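Local coordinates for 2-oxoglutarate-dependent dioxygenase tropC (Talaromyces stipitatus, PDB 6XJJ), which acts as an iron- and 2-oxoglutarate-dependent dioxygenase in the biosynthesis of fungal tropolones, at residues Glu39-Ser51 with Ala69-His81. Residues are numbered along the deposited sequence; the frame is centred on the assembly and turned at random.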
# COMPACT_ATOMS: atom_id res chain seq x y z
N GLU A 39 1.77 17.19 16.63
CA GLU A 39 2.17 16.53 15.40
C GLU A 39 1.00 15.84 14.72
O GLU A 39 0.30 15.03 15.33
CB GLU A 39 3.26 15.48 15.66
CG GLU A 39 4.56 16.02 16.20
CD GLU A 39 5.17 17.08 15.30
OE1 GLU A 39 5.03 16.96 14.07
OE2 GLU A 39 5.80 18.03 15.82
N VAL A 40 0.81 16.13 13.44
CA VAL A 40 -0.26 15.51 12.65
C VAL A 40 0.32 15.11 11.31
O VAL A 40 1.19 15.80 10.76
CB VAL A 40 -1.45 16.47 12.47
CG1 VAL A 40 -1.11 17.60 11.50
CG2 VAL A 40 -2.71 15.70 12.06
N ILE A 41 -0.15 13.99 10.78
CA ILE A 41 0.23 13.59 9.41
C ILE A 41 -0.33 14.61 8.42
O ILE A 41 -1.54 14.89 8.45
CB ILE A 41 -0.27 12.19 9.11
CG1 ILE A 41 0.36 11.17 10.07
CG2 ILE A 41 0.01 11.81 7.66
CD1 ILE A 41 1.89 11.04 9.95
N PRO A 42 0.48 15.17 7.54
CA PRO A 42 -0.02 16.21 6.63
C PRO A 42 -0.80 15.63 5.46
O PRO A 42 -0.74 14.44 5.15
CB PRO A 42 1.25 16.91 6.15
CG PRO A 42 2.30 15.88 6.23
CD PRO A 42 1.94 14.98 7.39
N THR A 43 -1.54 16.52 4.80
CA THR A 43 -2.25 16.24 3.56
C THR A 43 -1.60 17.03 2.43
O THR A 43 -1.36 18.23 2.58
CB THR A 43 -3.73 16.63 3.66
OG1 THR A 43 -4.37 15.86 4.69
CG2 THR A 43 -4.44 16.41 2.33
N VAL A 44 -1.35 16.37 1.31
CA VAL A 44 -0.74 17.01 0.15
C VAL A 44 -1.66 16.83 -1.05
O VAL A 44 -2.07 15.71 -1.37
CB VAL A 44 0.65 16.43 -0.17
CG1 VAL A 44 1.26 17.16 -1.36
CG2 VAL A 44 1.55 16.54 1.04
N ASP A 45 -1.97 17.94 -1.71
CA ASP A 45 -2.81 17.95 -2.90
C ASP A 45 -1.89 17.98 -4.12
O ASP A 45 -1.13 18.93 -4.30
CB ASP A 45 -3.74 19.16 -2.87
CG ASP A 45 -4.67 19.22 -4.08
OD1 ASP A 45 -4.53 18.36 -4.97
OD2 ASP A 45 -5.53 20.13 -4.13
N ILE A 46 -1.97 16.94 -4.95
CA ILE A 46 -1.13 16.85 -6.14
C ILE A 46 -1.83 17.37 -7.40
O ILE A 46 -1.28 17.23 -8.49
CB ILE A 46 -0.64 15.41 -6.36
CG1 ILE A 46 -1.81 14.46 -6.66
CG2 ILE A 46 0.12 14.92 -5.13
CD1 ILE A 46 -1.39 13.09 -7.19
N SER A 47 -3.02 17.97 -7.26
CA SER A 47 -3.75 18.48 -8.42
C SER A 47 -2.83 19.20 -9.40
O SER A 47 -2.89 18.96 -10.61
CB SER A 47 -4.85 19.43 -7.95
OG SER A 47 -5.83 18.74 -7.20
N ALA A 48 -1.96 20.07 -8.89
CA ALA A 48 -1.15 20.90 -9.77
C ALA A 48 -0.19 20.05 -10.59
O ALA A 48 0.01 20.30 -11.79
CB ALA A 48 -0.39 21.94 -8.96
N TRP A 49 0.40 19.02 -9.98
CA TRP A 49 1.41 18.24 -10.69
C TRP A 49 0.77 17.43 -11.82
O TRP A 49 1.39 17.24 -12.88
CB TRP A 49 2.14 17.32 -9.70
CG TRP A 49 3.52 16.90 -10.14
CD1 TRP A 49 4.70 17.56 -9.89
CD2 TRP A 49 3.87 15.74 -10.90
NE1 TRP A 49 5.76 16.88 -10.44
CE2 TRP A 49 5.28 15.76 -11.07
CE3 TRP A 49 3.15 14.69 -11.45
CZ2 TRP A 49 5.97 14.77 -11.76
CZ3 TRP A 49 3.83 13.69 -12.15
CH2 TRP A 49 5.22 13.75 -12.30
N LEU A 50 -0.47 16.97 -11.62
CA LEU A 50 -1.21 16.27 -12.66
C LEU A 50 -1.86 17.20 -13.69
O LEU A 50 -2.21 16.73 -14.78
CB LEU A 50 -2.31 15.41 -12.03
CG LEU A 50 -1.92 14.15 -11.28
CD1 LEU A 50 -3.15 13.56 -10.57
CD2 LEU A 50 -1.31 13.14 -12.24
N SER A 51 -2.06 18.47 -13.36
CA SER A 51 -2.64 19.41 -14.31
C SER A 51 -1.62 19.80 -15.37
O SER A 51 -0.43 19.95 -15.08
CB SER A 51 -3.14 20.66 -13.58
OG SER A 51 -3.63 21.63 -14.49
N ALA A 69 7.02 15.86 3.72
CA ALA A 69 6.30 14.89 4.53
C ALA A 69 7.03 13.55 4.57
O ALA A 69 7.08 12.89 5.61
CB ALA A 69 4.88 14.69 3.98
N CYS A 70 7.62 13.15 3.44
CA CYS A 70 8.36 11.89 3.39
C CYS A 70 9.68 11.98 4.12
O CYS A 70 10.20 10.94 4.55
CB CYS A 70 8.60 11.49 1.93
SG CYS A 70 7.07 11.19 1.03
N ASN A 71 10.23 13.17 4.28
CA ASN A 71 11.47 13.29 5.02
C ASN A 71 11.23 13.37 6.52
O ASN A 71 12.09 12.96 7.30
CB ASN A 71 12.25 14.50 4.50
CG ASN A 71 13.52 14.73 5.26
OD1 ASN A 71 13.55 14.69 6.48
ND2 ASN A 71 14.62 14.80 4.53
N LYS A 72 10.08 13.89 6.93
CA LYS A 72 9.80 14.10 8.35
C LYS A 72 9.00 12.95 8.95
O LYS A 72 9.39 12.40 9.98
CB LYS A 72 9.07 15.43 8.53
CG LYS A 72 8.83 15.85 9.97
CD LYS A 72 8.25 17.26 10.00
CE LYS A 72 8.01 17.76 11.42
NZ LYS A 72 7.51 19.17 11.43
N TYR A 73 7.89 12.56 8.31
CA TYR A 73 7.03 11.52 8.86
C TYR A 73 7.11 10.20 8.11
O TYR A 73 6.67 9.18 8.65
CB TYR A 73 5.56 11.98 8.86
CG TYR A 73 5.32 13.30 9.58
CD1 TYR A 73 5.15 13.35 10.95
CD2 TYR A 73 5.25 14.49 8.86
CE1 TYR A 73 4.93 14.56 11.60
CE2 TYR A 73 5.03 15.69 9.49
CZ TYR A 73 4.87 15.72 10.86
OH TYR A 73 4.64 16.92 11.49
N GLY A 74 7.62 10.19 6.88
CA GLY A 74 7.49 9.00 6.07
C GLY A 74 6.07 8.70 5.63
O GLY A 74 5.86 7.72 4.91
N PHE A 75 5.09 9.48 6.08
CA PHE A 75 3.72 9.35 5.62
C PHE A 75 3.18 10.71 5.19
O PHE A 75 3.61 11.75 5.70
CB PHE A 75 2.69 8.84 6.65
CG PHE A 75 2.78 7.38 7.01
CD1 PHE A 75 3.96 6.66 7.01
CD2 PHE A 75 1.59 6.68 7.16
CE1 PHE A 75 3.96 5.30 7.33
CE2 PHE A 75 1.58 5.34 7.44
CZ PHE A 75 2.76 4.64 7.51
N PHE A 76 2.22 10.67 4.27
CA PHE A 76 1.21 11.71 4.13
C PHE A 76 -0.10 11.12 3.62
O PHE A 76 -0.16 9.99 3.14
CB PHE A 76 1.53 12.87 3.15
CG PHE A 76 2.18 12.48 1.84
CD1 PHE A 76 2.74 11.23 1.60
CD2 PHE A 76 1.87 13.25 0.72
CE1 PHE A 76 3.27 10.92 0.36
CE2 PHE A 76 2.34 12.91 -0.53
CZ PHE A 76 3.02 11.73 -0.71
N ASN A 77 -1.15 11.94 3.72
CA ASN A 77 -2.38 11.77 2.96
C ASN A 77 -2.29 12.51 1.63
O ASN A 77 -1.82 13.65 1.57
CB ASN A 77 -3.59 12.29 3.73
CG ASN A 77 -4.06 11.33 4.80
OD1 ASN A 77 -4.75 10.35 4.50
ND2 ASN A 77 -3.71 11.60 6.04
N LEU A 78 -2.77 11.86 0.57
CA LEU A 78 -2.69 12.37 -0.79
C LEU A 78 -4.09 12.63 -1.31
O LEU A 78 -4.95 11.74 -1.26
CB LEU A 78 -1.97 11.38 -1.70
CG LEU A 78 -1.66 11.82 -3.14
CD1 LEU A 78 -0.44 11.08 -3.64
CD2 LEU A 78 -2.83 11.58 -4.08
N VAL A 79 -4.32 13.84 -1.83
CA VAL A 79 -5.55 14.18 -2.53
C VAL A 79 -5.19 14.85 -3.85
O VAL A 79 -4.03 15.14 -4.13
CB VAL A 79 -6.48 15.09 -1.70
CG1 VAL A 79 -6.94 14.38 -0.44
CG2 VAL A 79 -5.79 16.41 -1.36
N GLY A 80 -6.22 15.10 -4.66
CA GLY A 80 -6.04 15.67 -5.98
C GLY A 80 -5.64 14.67 -7.03
O GLY A 80 -5.18 15.06 -8.11
N HIS A 81 -5.80 13.38 -6.74
CA HIS A 81 -5.35 12.30 -7.61
C HIS A 81 -6.23 12.11 -8.83
O HIS A 81 -5.76 11.57 -9.84
CB HIS A 81 -5.28 11.00 -6.79
CG HIS A 81 -6.49 10.75 -5.94
ND1 HIS A 81 -7.66 10.24 -6.45
CD2 HIS A 81 -6.72 10.97 -4.62
CE1 HIS A 81 -8.55 10.13 -5.48
NE2 HIS A 81 -8.00 10.57 -4.36
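Tyr73 lies against the chain from Glu39 to Pro42. Its CB, CG and CD1 all lie near Ile41 CD1, with CB at 3.9 Å. Pro42 CD lies 3.7 Å from Tyr73 CD2 and is also near CE2. CE1 comes near Glu39 OE1, and CZ near Val40 O. At the tip, OH donates a hydrogen bond of 2.6 Å to Glu39 OE1, which sits at the ring edge and is met nearly along its C-O axis. The carboxylate is turned 40° from the ring plane. Lys72 lays CG over one ring face, and its extended chain carries NZ near Glu39 OE1, beyond salt-bridge range. Pro42 CG also packs on Ala69 CB at 3.6 Å.

Further along, strands 43-45 and 75-79 pair in parallel. Four backbone hydrogen bonds run along the pair and its ends: Asn77 N to Pro42 O, Val44 N to Asn77 O, Val79 N to Val44 O and Ile46 N to Val79 O. With Val44 CG1 anti to the backbone N (chi1 -178°), CG2 abuts the Phe76 ring edge. Ile46 CD1 reaches Leu78 CD2 at 3.7 Å. Asp45 OD1 accepts from Ser47 N, an Asx turn, and also from Ser47 OG.

Phe75, starting inner strand 75-79, meets the iron ligand His302 edge-to-face. Helix 56-72 connects the parallel strands, a beta-alpha-beta crossover. It adds strand 43-45 to the main sheet's edge in the double-stranded beta-helix fold of iron/2-oxoglutarate dioxygenases.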